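Local coordinates for filamentation induced by cAMP protein Fic (Desulfovibrio alaskensis, PDB 4RGL) that belongs to the Fic/DOC family and carries, besides its mainly helical Fic domain, a small C-terminal domain of helix-turn-helix type, at residues A[264-276]-A[298-312]. Sequence-based numbering, arbitrary orientation.
Sequences QVTDQVAALIRAI and FRNNYLNPAMEDEWI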
ATOM      1  N   GLN A 264     -13.810 -14.067 -15.078  1.00131.29           N
ATOM      2  CA  GLN A 264     -12.538 -14.287 -15.773  1.00130.67           C
ATOM      3  C   GLN A 264     -12.747 -15.043 -17.097  1.00135.31           C
ATOM      4  O   GLN A 264     -13.635 -15.900 -17.188  1.00136.21           O
ATOM      5  CB  GLN A 264     -11.557 -15.064 -14.884  1.00131.78           C
ATOM      6  CG  GLN A 264     -11.159 -14.327 -13.612  1.00147.85           C
ATOM      7  CD  GLN A 264     -10.150 -15.113 -12.808  1.00169.06           C
ATOM      8  OE1 GLN A 264      -9.268 -15.796 -13.355  1.00164.15           O
ATOM      9  NE2 GLN A 264     -10.207 -14.976 -11.492  1.00162.51           N
ATOM     10  N   VAL A 265     -11.891 -14.759 -18.109  1.00130.70           N
ATOM     11  CA  VAL A 265     -11.951 -15.437 -19.414  1.00130.76           C
ATOM     12  C   VAL A 265     -10.854 -16.520 -19.502  1.00133.34           C
ATOM     13  O   VAL A 265      -9.789 -16.373 -18.895  1.00132.17           O
ATOM     14  CB  VAL A 265     -11.843 -14.434 -20.605  1.00134.40           C
ATOM     15  CG1 VAL A 265     -13.111 -13.605 -20.740  1.00134.62           C
ATOM     16  CG2 VAL A 265     -10.610 -13.534 -20.467  1.00133.07           C
ATOM     17  N   THR A 266     -11.118 -17.598 -20.270  1.00129.78           N
ATOM     18  CA  THR A 266     -10.142 -18.681 -20.476  1.00129.40           C
ATOM     19  C   THR A 266      -9.023 -18.197 -21.434  1.00131.96           C
ATOM     20  O   THR A 266      -9.221 -17.215 -22.152  1.00131.09           O
ATOM     21  CB  THR A 266     -10.860 -19.939 -21.030  1.00136.46           C
ATOM     22  OG1 THR A 266     -12.162 -20.038 -20.451  1.00135.28           O
ATOM     23  CG2 THR A 266     -10.074 -21.219 -20.775  1.00134.94           C
ATOM     24  N   ASP A 267      -7.845 -18.888 -21.439  1.00128.07           N
ATOM     25  CA  ASP A 267      -6.725 -18.533 -22.346  1.00127.42           C
ATOM     26  C   ASP A 267      -7.169 -18.608 -23.825  1.00129.89           C
ATOM     27  O   ASP A 267      -6.649 -17.867 -24.665  1.00128.68           O
ATOM     28  CB  ASP A 267      -5.510 -19.454 -22.108  1.00129.97           C
ATOM     29  CG  ASP A 267      -4.778 -19.188 -20.800  1.00141.11           C
ATOM     30  OD1 ASP A 267      -4.725 -18.006 -20.376  1.00140.72           O
ATOM     31  OD2 ASP A 267      -4.149 -20.133 -20.271  1.00148.06           O
ATOM     32  N   GLN A 268      -8.156 -19.491 -24.125  1.00126.04           N
ATOM     33  CA  GLN A 268      -8.734 -19.624 -25.464  1.00125.64           C
ATOM     34  C   GLN A 268      -9.641 -18.420 -25.784  1.00127.06           C
ATOM     35  O   GLN A 268      -9.527 -17.828 -26.859  1.00126.68           O
ATOM     36  CB  GLN A 268      -9.534 -20.949 -25.586  1.00127.99           C
ATOM     37  CG  GLN A 268      -8.653 -22.216 -25.692  1.00140.79           C
ATOM     38  CD  GLN A 268      -7.891 -22.526 -24.420  1.00156.85           C
ATOM     39  OE1 GLN A 268      -8.351 -22.260 -23.306  1.00150.36           O
ATOM     40  NE2 GLN A 268      -6.745 -23.177 -24.562  1.00149.95           N
ATOM     41  N   VAL A 269     -10.516 -18.037 -24.820  1.00121.72           N
ATOM     42  CA  VAL A 269     -11.464 -16.922 -24.985  1.00120.60           C
ATOM     43  C   VAL A 269     -10.706 -15.565 -24.998  1.00121.85           C
ATOM     44  O   VAL A 269     -11.080 -14.661 -25.748  1.00121.67           O
ATOM     45  CB  VAL A 269     -12.553 -16.947 -23.873  1.00124.35           C
ATOM     46  CG1 VAL A 269     -13.587 -15.838 -24.090  1.00124.27           C
ATOM     47  CG2 VAL A 269     -13.233 -18.313 -23.804  1.00125.26           C
ATOM     48  N   ALA A 270      -9.635 -15.438 -24.175  1.00116.13           N
ATOM     49  CA  ALA A 270      -8.831 -14.207 -24.104  1.00114.28           C
ATOM     50  C   ALA A 270      -8.133 -13.917 -25.441  1.00116.67           C
ATOM     51  O   ALA A 270      -8.061 -12.758 -25.861  1.00115.73           O
ATOM     52  CB  ALA A 270      -7.799 -14.319 -22.992  1.00114.06           C
ATOM     53  N   ALA A 271      -7.644 -14.979 -26.125  1.00112.82           N
ATOM     54  CA  ALA A 271      -6.959 -14.847 -27.416  1.00112.68           C
ATOM     55  C   ALA A 271      -7.929 -14.382 -28.523  1.00116.08           C
ATOM     56  O   ALA A 271      -7.518 -13.653 -29.430  1.00115.69           O
ATOM     57  CB  ALA A 271      -6.322 -16.170 -27.805  1.00114.07           C
ATOM     58  N   LEU A 272      -9.221 -14.804 -28.440  1.00112.24           N
ATOM     59  CA  LEU A 272     -10.241 -14.424 -29.429  1.00112.61           C
ATOM     60  C   LEU A 272     -10.600 -12.925 -29.298  1.00116.09           C
ATOM     61  O   LEU A 272     -10.714 -12.231 -30.312  1.00116.42           O
ATOM     62  CB  LEU A 272     -11.511 -15.303 -29.262  1.00113.12           C
ATOM     63  CG  LEU A 272     -12.595 -15.159 -30.362  1.00118.71           C
ATOM     64  CD1 LEU A 272     -13.349 -16.445 -30.551  1.00119.61           C
ATOM     65  CD2 LEU A 272     -13.559 -14.015 -30.052  1.00120.69           C
ATOM     66  N   ILE A 273     -10.775 -12.433 -28.042  1.00111.30           N
ATOM     67  CA  ILE A 273     -11.120 -11.025 -27.774  1.00110.44           C
ATOM     68  C   ILE A 273     -10.014 -10.094 -28.333  1.00112.46           C
ATOM     69  O   ILE A 273     -10.325  -9.092 -28.985  1.00112.24           O
ATOM     70  CB  ILE A 273     -11.346 -10.792 -26.245  1.00112.59           C
ATOM     71  CG1 ILE A 273     -12.468 -11.723 -25.701  1.00113.69           C
ATOM     72  CG2 ILE A 273     -11.658  -9.308 -25.952  1.00113.03           C
ATOM     73  CD1 ILE A 273     -12.609 -11.742 -24.132  1.00121.09           C
ATOM     74  N   ARG A 274      -8.727 -10.462 -28.120  1.00107.63           N
ATOM     75  CA  ARG A 274      -7.592  -9.683 -28.633  1.00106.99           C
ATOM     76  C   ARG A 274      -7.512  -9.766 -30.172  1.00111.73           C
ATOM     77  O   ARG A 274      -7.071  -8.808 -30.817  1.00111.42           O
ATOM     78  CB  ARG A 274      -6.269 -10.163 -28.006  1.00106.09           C
ATOM     79  CG  ARG A 274      -6.127  -9.823 -26.521  1.00114.38           C
ATOM     80  CD  ARG A 274      -4.723 -10.119 -26.001  1.00123.68           C
ATOM     81  NE  ARG A 274      -4.418 -11.553 -26.021  1.00133.10           N
ATOM     82  CZ  ARG A 274      -4.601 -12.362 -24.982  1.00147.21           C
ATOM     83  NH1 ARG A 274      -5.068 -11.885 -23.833  1.00134.56           N
ATOM     84  NH2 ARG A 274      -4.308 -13.652 -25.080  1.00132.80           N
ATOM     85  N   ALA A 275      -7.949 -10.912 -30.757  1.00108.72           N
ATOM     86  CA  ALA A 275      -7.922 -11.115 -32.212  1.00109.40           C
ATOM     87  C   ALA A 275      -8.957 -10.224 -32.925  1.00112.64           C
ATOM     88  O   ALA A 275      -8.676  -9.715 -34.010  1.00113.36           O
ATOM     89  CB  ALA A 275      -8.177 -12.575 -32.540  1.00110.76           C
ATOM     90  N   ILE A 276     -10.155 -10.028 -32.306  1.00107.93           N
ATOM     91  CA  ILE A 276     -11.212  -9.171 -32.882  1.00108.42           C
ATOM     92  C   ILE A 276     -10.750  -7.691 -32.899  1.00110.92           C
ATOM     93  O   ILE A 276     -10.734  -7.060 -33.961  1.00111.68           O
ATOM     94  CB  ILE A 276     -12.565  -9.333 -32.096  1.00111.44           C
ATOM     95  CG1 ILE A 276     -13.111 -10.795 -32.181  1.00112.19           C
ATOM     96  CG2 ILE A 276     -13.623  -8.305 -32.589  1.00113.22           C
ATOM     97  CD1 ILE A 276     -13.767 -11.179 -33.551  1.00122.22           C
ATOM     98  N   PHE A 298     -12.568 -24.685 -32.682  1.00106.96           N
ATOM     99  CA  PHE A 298     -12.794 -23.235 -32.735  1.00105.56           C
ATOM    100  C   PHE A 298     -14.221 -22.871 -32.269  1.00110.88           C
ATOM    101  O   PHE A 298     -14.390 -21.940 -31.489  1.00109.55           O
ATOM    102  CB  PHE A 298     -12.547 -22.692 -34.160  1.00107.28           C
ATOM    103  CG  PHE A 298     -12.996 -21.260 -34.358  1.00107.52           C
ATOM    104  CD1 PHE A 298     -12.308 -20.209 -33.764  1.00108.81           C
ATOM    105  CD2 PHE A 298     -14.087 -20.961 -35.166  1.00109.95           C
ATOM    106  CE1 PHE A 298     -12.741 -18.889 -33.925  1.00109.25           C
ATOM    107  CE2 PHE A 298     -14.508 -19.640 -35.341  1.00112.35           C
ATOM    108  CZ  PHE A 298     -13.833 -18.613 -34.719  1.00109.13           C
ATOM    109  N   ARG A 299     -15.231 -23.587 -32.766  1.00109.81           N
ATOM    110  CA  ARG A 299     -16.621 -23.292 -32.438  1.00110.65           C
ATOM    111  C   ARG A 299     -16.909 -23.585 -30.945  1.00115.55           C
ATOM    112  O   ARG A 299     -17.499 -22.752 -30.264  1.00114.67           O
ATOM    113  CB  ARG A 299     -17.569 -24.113 -33.342  1.00112.54           C
ATOM    114  CG  ARG A 299     -18.959 -23.481 -33.556  1.00122.85           C
ATOM    115  CD  ARG A 299     -18.898 -22.261 -34.475  1.00129.23           C
ATOM    116  NE  ARG A 299     -20.230 -21.834 -34.920  1.00137.64           N
ATOM    117  CZ  ARG A 299     -20.988 -20.956 -34.264  1.00154.01           C
ATOM    118  NH1 ARG A 299     -20.572 -20.438 -33.116  1.00144.37           N
ATOM    119  NH2 ARG A 299     -22.175 -20.610 -34.741  1.00140.76           N
ATOM    120  N   ASN A 300     -16.397 -24.729 -30.426  1.00113.09           N
ATOM    121  CA  ASN A 300     -16.702 -25.195 -29.064  1.00112.97           C
ATOM    122  C   ASN A 300     -15.825 -24.513 -27.982  1.00116.13           C
ATOM    123  O   ASN A 300     -16.296 -24.324 -26.855  1.00115.43           O
ATOM    124  CB  ASN A 300     -16.526 -26.722 -28.967  1.00112.95           C
ATOM    125  CG  ASN A 300     -17.427 -27.509 -29.894  1.00129.55           C
ATOM    126  OD1 ASN A 300     -18.540 -27.085 -30.236  1.00126.48           O
ATOM    127  ND2 ASN A 300     -16.991 -28.703 -30.269  1.00118.39           N
ATOM    128  N   ASN A 301     -14.529 -24.243 -28.288  1.00112.28           N
ATOM    129  CA  ASN A 301     -13.587 -23.747 -27.269  1.00110.91           C
ATOM    130  C   ASN A 301     -13.307 -22.237 -27.409  1.00114.26           C
ATOM    131  O   ASN A 301     -12.710 -21.646 -26.507  1.00113.08           O
ATOM    132  CB  ASN A 301     -12.253 -24.522 -27.339  1.00111.40           C
ATOM    133  CG  ASN A 301     -12.387 -26.019 -27.125  1.00135.73           C
ATOM    134  OD1 ASN A 301     -13.464 -26.541 -26.795  1.00130.48           O
ATOM    135  ND2 ASN A 301     -11.283 -26.739 -27.285  1.00127.30           N
ATOM    136  N   TYR A 302     -13.707 -21.620 -28.537  1.00111.10           N
ATOM    137  CA  TYR A 302     -13.380 -20.212 -28.774  1.00109.76           C
ATOM    138  C   TYR A 302     -14.643 -19.366 -29.065  1.00114.36           C
ATOM    139  O   TYR A 302     -14.947 -18.444 -28.305  1.00113.05           O
ATOM    140  CB  TYR A 302     -12.374 -20.079 -29.944  1.00110.56           C
ATOM    141  CG  TYR A 302     -10.987 -20.600 -29.620  1.00111.11           C
ATOM    142  CD1 TYR A 302     -10.705 -21.963 -29.658  1.00113.69           C
ATOM    143  CD2 TYR A 302      -9.933 -19.725 -29.378  1.00110.53           C
ATOM    144  CE1 TYR A 302      -9.432 -22.447 -29.361  1.00113.76           C
ATOM    145  CE2 TYR A 302      -8.648 -20.196 -29.109  1.00110.83           C
ATOM    146  CZ  TYR A 302      -8.400 -21.558 -29.107  1.00118.39           C
ATOM    147  OH  TYR A 302      -7.141 -22.028 -28.823  1.00119.25           O
ATOM    148  N   LEU A 303     -15.347 -19.654 -30.185  1.00112.51           N
ATOM    149  CA  LEU A 303     -16.443 -18.812 -30.664  1.00113.21           C
ATOM    150  C   LEU A 303     -17.687 -18.885 -29.732  1.00118.85           C
ATOM    151  O   LEU A 303     -18.185 -17.839 -29.310  1.00117.99           O
ATOM    152  CB  LEU A 303     -16.834 -19.202 -32.102  1.00114.56           C
ATOM    153  CG  LEU A 303     -17.721 -18.188 -32.857  1.00119.89           C
ATOM    154  CD1 LEU A 303     -17.077 -16.803 -32.889  1.00119.02           C
ATOM    155  CD2 LEU A 303     -17.991 -18.654 -34.260  1.00123.92           C
ATOM    156  N   ASN A 304     -18.197 -20.118 -29.433  1.00117.33           N
ATOM    157  CA  ASN A 304     -19.393 -20.283 -28.576  1.00118.19           C
ATOM    158  C   ASN A 304     -19.137 -19.783 -27.110  1.00122.53           C
ATOM    159  O   ASN A 304     -19.980 -19.068 -26.566  1.00122.26           O
ATOM    160  CB  ASN A 304     -19.869 -21.745 -28.560  1.00118.95           C
ATOM    161  CG  ASN A 304     -20.523 -22.193 -29.853  1.00138.65           C
ATOM    162  OD1 ASN A 304     -21.096 -21.392 -30.604  1.00132.06           O
ATOM    163  ND2 ASN A 304     -20.539 -23.498 -30.085  1.00130.30           N
ATOM    164  N   PRO A 305     -17.971 -20.122 -26.460  1.00119.30           N
ATOM    165  CA  PRO A 305     -17.745 -19.644 -25.076  1.00118.41           C
ATOM    166  C   PRO A 305     -17.770 -18.110 -24.976  1.00122.11           C
ATOM    167  O   PRO A 305     -18.360 -17.566 -24.041  1.00121.68           O
ATOM    168  CB  PRO A 305     -16.356 -20.198 -24.732  1.00119.22           C
ATOM    169  CG  PRO A 305     -16.163 -21.339 -25.648  1.00124.53           C
ATOM    170  CD  PRO A 305     -16.863 -20.986 -26.918  1.00120.86           C
ATOM    171  N   ALA A 306     -17.142 -17.414 -25.955  1.00118.57           N
ATOM    172  CA  ALA A 306     -17.127 -15.946 -25.994  1.00118.06           C
ATOM    173  C   ALA A 306     -18.518 -15.390 -26.344  1.00124.50           C
ATOM    174  O   ALA A 306     -18.855 -14.276 -25.943  1.00123.70           O
ATOM    175  CB  ALA A 306     -16.100 -15.462 -27.005  1.00118.23           C
HETATM  176  N   MSE A 307     -19.326 -16.178 -27.082  1.00123.91           N
HETATM  177  CA  MSE A 307     -20.678 -15.786 -27.488  1.00125.91           C
HETATM  178  C   MSE A 307     -21.669 -15.912 -26.297  1.00130.96           C
HETATM  179  O   MSE A 307     -22.538 -15.049 -26.122  1.00130.83           O
HETATM  180  CB  MSE A 307     -21.149 -16.658 -28.676  1.00129.91           C
HETATM  181  CG  MSE A 307     -22.436 -16.167 -29.328  1.00139.14           C
HETATM  182 SE   MSE A 307     -22.158 -14.647 -30.511  0.75147.79          SE
HETATM  183  CE  MSE A 307     -24.035 -14.173 -30.819  1.00147.00           C
ATOM    184  N   GLU A 308     -21.529 -16.997 -25.486  1.00128.22           N
ATOM    185  CA  GLU A 308     -22.427 -17.279 -24.349  1.00129.00           C
ATOM    186  C   GLU A 308     -22.197 -16.293 -23.180  1.00132.55           C
ATOM    187  O   GLU A 308     -23.167 -15.800 -22.594  1.00132.90           O
ATOM    188  CB  GLU A 308     -22.240 -18.733 -23.855  1.00130.47           C
ATOM    189  CG  GLU A 308     -22.764 -19.790 -24.825  1.00141.89           C
ATOM    190  CD  GLU A 308     -24.277 -19.843 -24.977  1.00162.55           C
ATOM    191  OE1 GLU A 308     -24.987 -19.508 -24.001  1.00155.92           O
ATOM    192  OE2 GLU A 308     -24.747 -20.314 -26.038  1.00155.83           O
ATOM    193  N   ASP A 309     -20.913 -16.016 -22.834  1.00127.67           N
ATOM    194  CA  ASP A 309     -20.581 -15.115 -21.719  1.00126.44           C
ATOM    195  C   ASP A 309     -20.699 -13.615 -22.145  1.00130.77           C
ATOM    196  O   ASP A 309     -20.280 -12.727 -21.393  1.00129.65           O
ATOM    197  CB  ASP A 309     -19.168 -15.413 -21.177  1.00126.53           C
ATOM    198  CG  ASP A 309     -19.040 -16.754 -20.460  1.00135.71           C
ATOM    199  OD1 ASP A 309     -19.979 -17.581 -20.569  1.00137.83           O
ATOM    200  OD2 ASP A 309     -17.999 -16.979 -19.805  1.00138.70           O
ATOM    201  N   GLU A 310     -21.315 -13.351 -23.333  1.00128.58           N
ATOM    202  CA  GLU A 310     -21.608 -11.993 -23.839  1.00128.79           C
ATOM    203  C   GLU A 310     -20.315 -11.122 -23.964  1.00131.54           C
ATOM    204  O   GLU A 310     -20.313  -9.958 -23.551  1.00130.71           O
ATOM    205  CB  GLU A 310     -22.642 -11.283 -22.937  1.00130.88           C
ATOM    206  CG  GLU A 310     -24.011 -11.946 -22.942  1.00141.70           C
ATOM    207  CD  GLU A 310     -25.012 -11.341 -21.973  1.00157.51           C
ATOM    208  OE1 GLU A 310     -24.629 -11.075 -20.810  1.00145.11           O
ATOM    209  OE2 GLU A 310     -26.203 -11.238 -22.343  1.00151.05           O
ATOM    210  N   TRP A 311     -19.259 -11.672 -24.599  1.00127.87           N
ATOM    211  CA  TRP A 311     -18.035 -10.906 -24.890  1.00126.64           C
ATOM    212  C   TRP A 311     -18.033 -10.439 -26.338  1.00129.99           C
ATOM    213  O   TRP A 311     -17.431  -9.414 -26.657  1.00128.83           O
ATOM    214  CB  TRP A 311     -16.775 -11.746 -24.608  1.00124.50           C
ATOM    215  CG  TRP A 311     -16.612 -12.139 -23.174  1.00124.95           C
ATOM    216  CD1 TRP A 311     -16.778 -13.383 -22.640  1.00128.07           C
ATOM    217  CD2 TRP A 311     -16.298 -11.270 -22.078  1.00124.01           C
ATOM    218  NE1 TRP A 311     -16.550 -13.350 -21.284  1.00126.82           N
ATOM    219  CE2 TRP A 311     -16.278 -12.060 -20.909  1.00127.61           C
ATOM    220  CE3 TRP A 311     -16.038  -9.890 -21.970  1.00124.84           C
ATOM    221  CZ2 TRP A 311     -15.983 -11.524 -19.648  1.00126.04           C
ATOM    222  CZ3 TRP A 311     -15.762  -9.359 -20.719  1.00125.39           C
ATOM    223  CH2 TRP A 311     -15.732 -10.170 -19.577  1.00125.62           C
ATOM    224  N   ILE A 312     -18.690 -11.214 -27.226  1.00127.23           N
ATOM    225  CA  ILE A 312     -18.725 -10.938 -28.661  1.00127.61           C
ATOM    226  C   ILE A 312     -20.190 -11.007 -29.179  1.00132.08           C
ATOM    227  O   ILE A 312     -21.000 -11.769 -28.639  1.00132.29           O
ATOM    228  CB  ILE A 312     -17.790 -11.954 -29.422  1.00130.42           C
ATOM    229  CG1 ILE A 312     -17.508 -11.506 -30.858  1.00132.09           C
ATOM    230  CG2 ILE A 312     -18.333 -13.397 -29.369  1.00131.26           C
ATOM    231  CD1 ILE A 312     -16.515 -10.421 -30.971  1.00139.61           C
TER
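Leu-272 is the main knob of this contact, pushed into a hollow on helix 298-308 walled by Phe-298, Tyr-302, Leu-303 and Ala-306. With CG trans to its own backbone N (chi1 -172°), it brings CD1 against the turn of Tyr-302, 3.8 Å from its CB, while CD2 turns toward the methyl of Ala-306. A branched leucine suits such a pit, since its two methyls press on different walls, and the small Ala-306 leaves room for Val-269 to come in beside the leucine. That valine straddles a low ridge: CG1 rests on CB of Ala-306 at 3.9 Å, and CG2 lies against CB of Pro-305. The proline, which has no N-H to give, stands where the helix is kinked just after a wider pi-type turn. The two helices cross at -70°, their axes 8.5 Å apart, in a C-terminal domain whose three helices and three-stranded antiparallel sheet are consistent with a winged helix-turn-helix. An aromatic ring lies on each flank. On one, the methylenes of Gln-268 cover the Tyr-302 ring, CB sitting over its face 3.8 Å from the centroid in a CH-pi contact; the bend at chi2 carries the polar amide away, its plane 80° from that of the ring, which suits a partly exposed site. On the other, the broad indole of Trp-311 serves two aliphatic side chains: Val-265 CG1 lies over its five-membered ring, also 3.8 Å from the centroid, and CD1 of Ile-273 comes in obliquely near CG, at 4.1 Å. Deeper in, where branched, wholly apolar chains fit a buried site, CD1 of Ile-312 meets CG1 of Ile-276 at 3.6 Å, and both isoleucines also touch Leu-329 of strand 326-329.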